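Local coordinates for protein chloride intracellular channel Clic (Drosophila melanogaster, PDB 2YV7) that might insert into membranes and form pH-dependent chloride channels, and in its soluble state adopts a glutathione S-transferase fold, at residues A[139-142]-A[143-147]; A[150-153]-A[154-158]; A[210-214]-A[215-219]. All coordinates share one frame; numbering follows the deposited sequence.

Contact 1 of 3, residues A[139-142]-A[143-147]; sequences KDEA and KNNAL
Asp140 N-caps helix 141-161: its carboxylate takes the backbone N-H of Lys143, OD1 to N 3.0 Å. With CG anti to the backbone N (chi1 -176°), the carboxylate folds back over the first turn, and the Lys143 N-H meets OD1 from above the carboxylate plane. The main chain of Asp140 also serves the turn, since its O accepts from Asn144 N at 3.0 Å, in the carbonyl plane, and only weakly from Lys143 N. One residue on, Glu141 O is gripped twice by Asn145. The side-chain ND2 reaches Glu141 O at 2.7 Å, almost straight (166°) and with the acceptor in the amide plane, which holds the Asn145 amide in its rotation. The backbone N of Asn145 gives the same oxygen a second donor at 2.9 Å, from the opposite face of the carbonyl. Ala146 N continues the helical pattern to Ala142 O.

The Glu141 chain is bent at chi2 (-64°), which brings its carboxylate to Asn144, where OE1 takes a long, weak bond from Asn144 ND2 at 3.4 Å. The planes of these two groups stand nearly perpendicular. At the other end of the amide, a water bridges Asn144 OD1 and Asp140 N, tying the buried side chain to the residue before the helix. Packing is modest: Lys143 CG lies 3.7 Å from Asp140 CG, and inward Asn144 and Leu147 rest on Met135 of helix 128-136 and on Phe195. Asp140 thus satisfies the first-turn N-H of Lys143, and the negative charges of Asp140 and Glu141, both at the N-terminal end of the helix, would probably interact favourably with the helix dipole.

Contact 2 of 3, residues A[150-153]-A[154-158]; sequences HLRK and INDHL
Arg152 and Asp156 form an i to i+4 salt bridge along helix 141-161, part of the all-helical C-terminal domain of this glutathione S-transferase-like fold. The bridge runs through NE of Arg152 to OD2 of Asp156, 2.9 Å, on the syn side of the carboxylate though tilted out of its plane. Asp156 meets the guanidinium at its edge, the two flat groups standing 79° apart, so this is a single-point contact and not a paired, coplanar one. The bend of the arginine at chi2 (58°) turns the chain along the helix toward the acid, and CD of Arg152 packs on the same carboxylate.

On the buried side of the helix, Ile154 lays CD1 obliquely against the His150 ring, 3.7 Å from CD2, and more loosely against CD2 of Leu151 at 4.5 Å. The imidazole is positioned by helix 119-125, because His150 NE2 is hydrogen-bonded to Leu124 O; Ile154 and His157 touch Leu124 as well. Leu151 packs on Leu182 and Ile185 of helix 173-193, whereas Asn155 and Leu158 turn to helix 202-212. The segment therefore presents its buried residues to three other helices and keeps the charged pair on an exposed side.

Beneath the side chains runs the regular ladder of i to i+4 backbone bonds, including Ile154 N to His150 O and Asn155 N to Leu151 O. The straightest of the ladder's bonds across the two segments joins His157 N to Lys153 O, 2.9 Å long with an N-H...O angle of 177°.

Contact 3 of 3, residues A[210-214]-A[215-219]; sequences HMYQL and DAFTQ
Phe217 carries its ring anti to the backbone N (chi1 -179°), which swings it back across the turn onto the end of helix 202-212, where Met211 and Tyr212 receive it. Met211 is extended through chi2 (179°), and the chain runs over one face of the phenyl ring. Its CG sits almost exactly above the centre, 3.6 Å from the Phe217 centroid, in a CH-pi contact. The sulfur follows over the same face, SD lying 4.3 Å from the Phe217 centroid, a Met-aromatic contact, and CE ends beside Phe217 CZ. Tyr212 lies alongside Phe217 and points the same way: CD1 of Tyr212 comes to 3.5 Å from CE2 of Phe217, with the ring planes 76° apart in an oblique pairing. The phenol is anchored at its far end by hydrogen bonds from its OH to Gln183 OE1 and Arg186 NH1 of helix 173-193.

Met211 O lies 3.2 Å from Phe217 CB, and Tyr212 O approaches the methyl CG2 of Thr218. Leu214 occupies the N-cap position of helix 215-220; its O accepts from Thr218 N at 3.0 Å in a nearly straight bond. Its side chain packs against Ala216, CD2 to CB 4.1 Å, and touches Met171 beyond. A water accepts from Asp215 N at 3.0 Å and gives a weak bond to Gln213 O, spanning the first helical residue and the linking turn.

Beyond these segments, Met211 and Phe217 both rest on Met179 and Gln183, while Asp215 and Ala216 reach Tyr51 and Phe217 reaches Gln44 of helix 41-55. The arrangement is a short turn joining helices 202-212 and 215-220 in the C-terminal helical domain, set against a helix of the thioredoxin-like N-terminal domain, as in the glutathione S-transferase fold.

Overall arrangement
Contacts 1 and 2 follow each other on helix 141-161, their centres about 17 Å apart: contact 1 starts the helix at the surface and contact 2 covers its more buried later turns. Contact 3 lies closer to the middle of the chain, its centre about 20 Å from that of contact 2 and about 28 Å from that of contact 1, with no touch to either. Helix 202-212 links the last two, as Asn155 and Leu158 pack on it and Met211 lies near its C-terminal end. Contact 3 also reaches helix 41-55, which lies almost wholly in the segment predicted to become transmembrane. The calcium site of His83, Pro85, Leu95 and Asn97 uses no residue of the three contacts.

Contact 1 of 3, residues A[139-142]-A[143-147]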
loop_
_atom_site.group_PDB
_atom_site.type_symbol
_atom_site.label_atom_id
_atom_site.label_comp_id
_atom_site.label_asym_id
_atom_site.label_seq_id
_atom_site.Cartn_x
_atom_site.Cartn_y
_atom_site.Cartn_z
ATOM N N LYS A 139 15.824 -16.142 -9.392
ATOM C CA LYS A 139 15.039 -16.310 -10.604
ATOM C C LYS A 139 14.503 -17.728 -10.677
ATOM O O LYS A 139 15.262 -18.699 -10.660
ATOM C CB LYS A 139 15.874 -16.017 -11.854
ATOM C CG LYS A 139 15.063 -15.315 -12.924
ATOM C CD LYS A 139 15.886 -14.905 -14.112
ATOM C CE LYS A 139 16.544 -13.521 -13.954
ATOM N NZ LYS A 139 17.269 -13.247 -15.241
ATOM N N ASP A 140 13.189 -17.855 -10.748
ATOM C CA ASP A 140 12.561 -19.191 -10.761
ATOM C C ASP A 140 11.209 -19.006 -11.456
ATOM O O ASP A 140 10.299 -18.427 -10.902
ATOM C CB ASP A 140 12.365 -19.666 -9.335
ATOM C CG ASP A 140 11.798 -21.081 -9.235
ATOM O OD1 ASP A 140 10.774 -21.396 -9.862
ATOM O OD2 ASP A 140 12.319 -21.866 -8.411
ATOM N N GLU A 141 11.109 -19.465 -12.704
ATOM C CA GLU A 141 9.890 -19.308 -13.483
ATOM C C GLU A 141 8.676 -19.974 -12.881
ATOM O O GLU A 141 7.541 -19.561 -13.144
ATOM C CB GLU A 141 10.100 -19.857 -14.923
ATOM C CG GLU A 141 10.998 -18.972 -15.834
ATOM C CD GLU A 141 10.439 -17.561 -16.140
ATOM O OE1 GLU A 141 9.288 -17.195 -15.732
ATOM O OE2 GLU A 141 11.162 -16.779 -16.828
ATOM N N ALA A 142 8.882 -21.059 -12.138
ATOM C CA ALA A 142 7.766 -21.713 -11.521
ATOM C C ALA A 142 7.199 -20.787 -10.442
ATOM O O ALA A 142 5.997 -20.676 -10.306
ATOM C CB ALA A 142 8.163 -23.024 -10.926
ATOM N N LYS A 143 8.079 -20.080 -9.727
ATOM C CA LYS A 143 7.614 -19.184 -8.659
ATOM C C LYS A 143 6.942 -17.931 -9.300
ATOM O O LYS A 143 5.914 -17.398 -8.827
ATOM C CB LYS A 143 8.789 -18.790 -7.737
ATOM C CG LYS A 143 9.288 -19.906 -6.846
ATOM C CD LYS A 143 8.293 -20.381 -5.812
ATOM C CE LYS A 143 8.816 -21.691 -5.153
ATOM N NZ LYS A 143 10.080 -21.456 -4.385
ATOM N N ASN A 144 7.494 -17.500 -10.424
ATOM C CA ASN A 144 6.982 -16.363 -11.181
ATOM C C ASN A 144 5.576 -16.677 -11.605
ATOM O O ASN A 144 4.654 -15.858 -11.476
ATOM C CB ASN A 144 7.799 -16.074 -12.466
ATOM C CG ASN A 144 9.080 -15.322 -12.188
ATOM O OD1 ASN A 144 9.423 -15.103 -11.059
ATOM N ND2 ASN A 144 9.808 -14.927 -13.246
ATOM N N ASN A 145 5.413 -17.883 -12.136
ATOM C CA ASN A 145 4.107 -18.267 -12.683
ATOM C C ASN A 145 3.043 -18.513 -11.609
ATOM O O ASN A 145 1.837 -18.377 -11.849
ATOM C CB ASN A 145 4.296 -19.384 -13.713
ATOM C CG ASN A 145 4.770 -18.837 -15.065
ATOM O OD1 ASN A 145 3.946 -18.412 -15.892
ATOM N ND2 ASN A 145 6.089 -18.764 -15.274
ATOM N N ALA A 146 3.474 -18.873 -10.395
ATOM C CA ALA A 146 2.533 -18.918 -9.283
ATOM C C ALA A 146 2.007 -17.524 -8.945
ATOM O O ALA A 146 0.844 -17.363 -8.634
ATOM C CB ALA A 146 3.168 -19.457 -8.092
ATOM N N LEU A 147 2.890 -16.531 -8.924
ATOM C CA LEU A 147 2.377 -15.151 -8.724
ATOM C C LEU A 147 1.499 -14.775 -9.886
ATOM O O LEU A 147 0.443 -14.143 -9.715
ATOM C CB LEU A 147 3.545 -14.164 -8.648
ATOM C CG LEU A 147 3.130 -12.691 -8.589
ATOM C CD1 LEU A 147 2.477 -12.462 -7.212
ATOM C CD2 LEU A 147 4.340 -11.775 -8.695
HETATM O O HOH W 1 11.800 -15.505 -9.920
#

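Contact 2 of 3, residues A[150-153]-A[154-158]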
loop_
_atom_site.group_PDB
_atom_site.type_symbol
_atom_site.label_atom_id
_atom_site.label_comp_id
_atom_site.label_asym_id
_atom_site.label_seq_id
_atom_site.Cartn_x
_atom_site.Cartn_y
_atom_site.Cartn_z
ATOM N N HIS A 150 -2.155 -15.864 -9.729
ATOM C CA HIS A 150 -2.952 -15.064 -8.732
ATOM C C HIS A 150 -3.384 -13.751 -9.394
ATOM O O HIS A 150 -4.521 -13.340 -9.250
ATOM C CB HIS A 150 -2.080 -14.794 -7.548
ATOM C CG HIS A 150 -2.836 -14.416 -6.315
ATOM N ND1 HIS A 150 -2.395 -14.771 -5.064
ATOM C CD2 HIS A 150 -4.012 -13.764 -6.135
ATOM C CE1 HIS A 150 -3.231 -14.296 -4.157
ATOM N NE2 HIS A 150 -4.212 -13.669 -4.773
ATOM N N LEU A 151 -2.454 -13.084 -10.107
ATOM C CA LEU A 151 -2.770 -11.788 -10.770
ATOM C C LEU A 151 -3.829 -12.035 -11.846
ATOM O O LEU A 151 -4.627 -11.162 -12.153
ATOM C CB LEU A 151 -1.538 -11.169 -11.402
ATOM C CG LEU A 151 -0.369 -10.793 -10.466
ATOM C CD1 LEU A 151 0.876 -10.230 -11.149
ATOM C CD2 LEU A 151 -0.958 -9.716 -9.423
ATOM N N ARG A 152 -3.773 -13.221 -12.488
ATOM C CA ARG A 152 -4.836 -13.568 -13.469
ATOM C C ARG A 152 -6.183 -13.619 -12.846
ATOM O O ARG A 152 -7.157 -13.154 -13.419
ATOM C CB ARG A 152 -4.447 -14.858 -14.211
ATOM C CG ARG A 152 -5.470 -15.434 -15.238
ATOM C CD ARG A 152 -5.806 -14.405 -16.324
ATOM N NE ARG A 152 -6.817 -14.890 -17.313
ATOM C CZ ARG A 152 -6.481 -15.547 -18.424
ATOM N NH1 ARG A 152 -5.208 -15.801 -18.646
ATOM N NH2 ARG A 152 -7.416 -15.932 -19.306
ATOM N N LYS A 153 -6.274 -14.224 -11.677
ATOM C CA LYS A 153 -7.539 -14.272 -10.904
ATOM C C LYS A 153 -8.027 -12.887 -10.601
ATOM O O LYS A 153 -9.217 -12.579 -10.807
ATOM C CB LYS A 153 -7.402 -15.084 -9.609
ATOM C CG LYS A 153 -6.857 -16.561 -9.687
ATOM C CD LYS A 153 -7.429 -17.424 -10.737
ATOM C CE LYS A 153 -6.503 -18.733 -10.877
ATOM N NZ LYS A 153 -6.013 -19.202 -9.505
ATOM N N ILE A 154 -7.123 -12.013 -10.140
ATOM C CA ILE A 154 -7.517 -10.610 -9.863
ATOM C C ILE A 154 -7.955 -9.921 -11.140
ATOM O O ILE A 154 -8.958 -9.292 -11.205
ATOM C CB ILE A 154 -6.368 -9.856 -9.124
ATOM C CG1 ILE A 154 -6.103 -10.594 -7.795
ATOM C CG2 ILE A 154 -6.661 -8.369 -8.978
ATOM C CD1 ILE A 154 -4.687 -10.239 -7.046
ATOM N N ASN A 155 -7.196 -10.102 -12.221
ATOM C CA ASN A 155 -7.606 -9.517 -13.483
ATOM C C ASN A 155 -9.041 -9.931 -13.895
ATOM O O ASN A 155 -9.833 -9.109 -14.359
ATOM C CB ASN A 155 -6.648 -9.973 -14.586
ATOM C CG ASN A 155 -7.098 -9.464 -15.970
ATOM O OD1 ASN A 155 -7.794 -10.179 -16.761
ATOM N ND2 ASN A 155 -6.730 -8.252 -16.264
ATOM N N ASP A 156 -9.317 -11.209 -13.754
ATOM C CA ASP A 156 -10.569 -11.790 -14.248
ATOM C C ASP A 156 -11.744 -11.377 -13.359
ATOM O O ASP A 156 -12.824 -10.993 -13.880
ATOM C CB ASP A 156 -10.357 -13.304 -14.426
ATOM C CG ASP A 156 -9.517 -13.620 -15.653
ATOM O OD1 ASP A 156 -9.067 -12.702 -16.381
ATOM O OD2 ASP A 156 -9.379 -14.808 -15.894
ATOM N N HIS A 157 -11.525 -11.298 -12.046
ATOM C CA HIS A 157 -12.477 -10.530 -11.145
ATOM C C HIS A 157 -12.814 -9.102 -11.650
ATOM O O HIS A 157 -13.972 -8.770 -11.852
ATOM C CB HIS A 157 -11.899 -10.435 -9.717
ATOM C CG HIS A 157 -12.769 -9.670 -8.755
ATOM N ND1 HIS A 157 -12.716 -8.290 -8.623
ATOM C CD2 HIS A 157 -13.679 -10.096 -7.857
ATOM C CE1 HIS A 157 -13.621 -7.897 -7.729
ATOM N NE2 HIS A 157 -14.195 -8.981 -7.234
ATOM N N LEU A 158 -11.797 -8.259 -11.842
ATOM C CA LEU A 158 -11.954 -6.907 -12.325
ATOM C C LEU A 158 -12.727 -6.837 -13.669
ATOM O O LEU A 158 -13.614 -5.990 -13.855
ATOM C CB LEU A 158 -10.583 -6.258 -12.449
ATOM C CG LEU A 158 -9.918 -5.875 -11.095
ATOM C CD1 LEU A 158 -8.498 -5.571 -11.286
ATOM C CD2 LEU A 158 -10.760 -4.663 -10.400
#

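Contact 3 of 3, residues A[210-214]-A[215-219]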
loop_
_atom_site.group_PDB
_atom_site.type_symbol
_atom_site.label_atom_id
_atom_site.label_comp_id
_atom_site.label_asym_id
_atom_site.label_seq_id
_atom_site.Cartn_x
_atom_site.Cartn_y
_atom_site.Cartn_z
ATOM N N HIS A 210 -5.653 3.568 -13.204
ATOM C CA HIS A 210 -6.405 4.357 -12.223
ATOM C C HIS A 210 -5.718 4.565 -10.912
ATOM O O HIS A 210 -5.920 5.578 -10.284
ATOM C CB HIS A 210 -7.779 3.786 -12.009
ATOM C CG HIS A 210 -8.624 3.834 -13.244
ATOM N ND1 HIS A 210 -8.757 4.980 -14.001
ATOM C CD2 HIS A 210 -9.313 2.864 -13.897
ATOM C CE1 HIS A 210 -9.527 4.722 -15.052
ATOM N NE2 HIS A 210 -9.887 3.447 -15.005
ATOM N N MET A 211 -4.950 3.568 -10.453
ATOM C CA MET A 211 -4.167 3.710 -9.228
ATOM C C MET A 211 -3.178 4.833 -9.272
ATOM O O MET A 211 -2.977 5.543 -8.266
ATOM C CB MET A 211 -3.466 2.358 -8.942
ATOM C CG MET A 211 -2.141 2.374 -8.439
ATOM S SD MET A 211 -1.759 0.578 -8.232
ATOM C CE MET A 211 -0.217 0.582 -9.085
ATOM N N TYR A 212 -2.601 5.058 -10.446
ATOM C CA TYR A 212 -1.641 6.125 -10.575
ATOM C C TYR A 212 -2.288 7.501 -10.663
ATOM O O TYR A 212 -1.571 8.492 -10.514
ATOM C CB TYR A 212 -0.764 5.867 -11.776
ATOM C CG TYR A 212 0.118 4.622 -11.604
ATOM C CD1 TYR A 212 0.953 4.439 -10.429
ATOM C CD2 TYR A 212 0.143 3.626 -12.606
ATOM C CE1 TYR A 212 1.716 3.314 -10.251
ATOM C CE2 TYR A 212 0.943 2.489 -12.444
ATOM C CZ TYR A 212 1.745 2.358 -11.295
ATOM O OH TYR A 212 2.494 1.262 -11.149
ATOM N N GLN A 213 -3.596 7.554 -10.955
ATOM C CA GLN A 213 -4.381 8.815 -10.974
ATOM C C GLN A 213 -4.928 9.148 -9.588
ATOM O O GLN A 213 -5.532 10.217 -9.404
ATOM C CB GLN A 213 -5.545 8.744 -11.967
ATOM C CG GLN A 213 -5.124 8.680 -13.411
ATOM C CD GLN A 213 -6.306 8.533 -14.385
ATOM O OE1 GLN A 213 -7.450 8.223 -13.989
ATOM N NE2 GLN A 213 -6.024 8.723 -15.672
ATOM N N LEU A 214 -4.710 8.261 -8.610
ATOM C CA LEU A 214 -5.331 8.430 -7.303
ATOM C C LEU A 214 -4.414 9.172 -6.335
ATOM O O LEU A 214 -3.309 8.691 -6.033
ATOM C CB LEU A 214 -5.691 7.033 -6.733
ATOM C CG LEU A 214 -6.559 7.013 -5.493
ATOM C CD1 LEU A 214 -7.996 7.367 -5.804
ATOM C CD2 LEU A 214 -6.464 5.619 -4.827
ATOM N N ASP A 215 -4.882 10.296 -5.786
ATOM C CA ASP A 215 -4.031 11.042 -4.862
ATOM C C ASP A 215 -3.581 10.208 -3.664
ATOM O O ASP A 215 -2.441 10.320 -3.241
ATOM C CB ASP A 215 -4.699 12.329 -4.391
ATOM C CG ASP A 215 -4.782 13.384 -5.491
ATOM O OD1 ASP A 215 -3.960 13.338 -6.461
ATOM O OD2 ASP A 215 -5.703 14.226 -5.403
ATOM N N ALA A 216 -4.471 9.372 -3.130
ATOM C CA ALA A 216 -4.140 8.585 -1.928
ATOM C C ALA A 216 -2.968 7.683 -2.262
ATOM O O ALA A 216 -2.109 7.372 -1.407
ATOM C CB ALA A 216 -5.328 7.760 -1.481
ATOM N N PHE A 217 -2.998 7.168 -3.498
ATOM C CA PHE A 217 -1.897 6.310 -3.913
ATOM C C PHE A 217 -0.601 7.087 -4.096
ATOM O O PHE A 217 0.393 6.760 -3.499
ATOM C CB PHE A 217 -2.224 5.548 -5.193
ATOM C CG PHE A 217 -1.096 4.651 -5.611
ATOM C CD1 PHE A 217 -0.952 3.379 -5.008
ATOM C CD2 PHE A 217 -0.117 5.107 -6.512
ATOM C CE1 PHE A 217 0.134 2.505 -5.353
ATOM C CE2 PHE A 217 1.020 4.267 -6.895
ATOM C CZ PHE A 217 1.149 2.949 -6.292
ATOM N N THR A 218 -0.636 8.111 -4.926
ATOM C CA THR A 218 0.592 8.799 -5.320
ATOM C C THR A 218 1.202 9.533 -4.105
ATOM O O THR A 218 2.432 9.526 -3.909
ATOM C CB THR A 218 0.341 9.790 -6.492
ATOM O OG1 THR A 218 -0.333 10.911 -5.987
ATOM C CG2 THR A 218 -0.506 9.240 -7.612
ATOM N N GLN A 219 0.355 10.095 -3.230
ATOM C CA GLN A 219 0.855 10.701 -2.014
ATOM C C GLN A 219 1.555 9.703 -1.046
ATOM O O GLN A 219 2.444 10.084 -0.275
ATOM C CB GLN A 219 -0.285 11.435 -1.294
ATOM C CG GLN A 219 -0.808 12.615 -2.062
ATOM C CD GLN A 219 0.278 13.659 -2.247
ATOM O OE1 GLN A 219 0.827 14.180 -1.268
ATOM N NE2 GLN A 219 0.646 13.914 -3.495
HETATM O O HOH W 2 -7.493 11.313 -6.863
#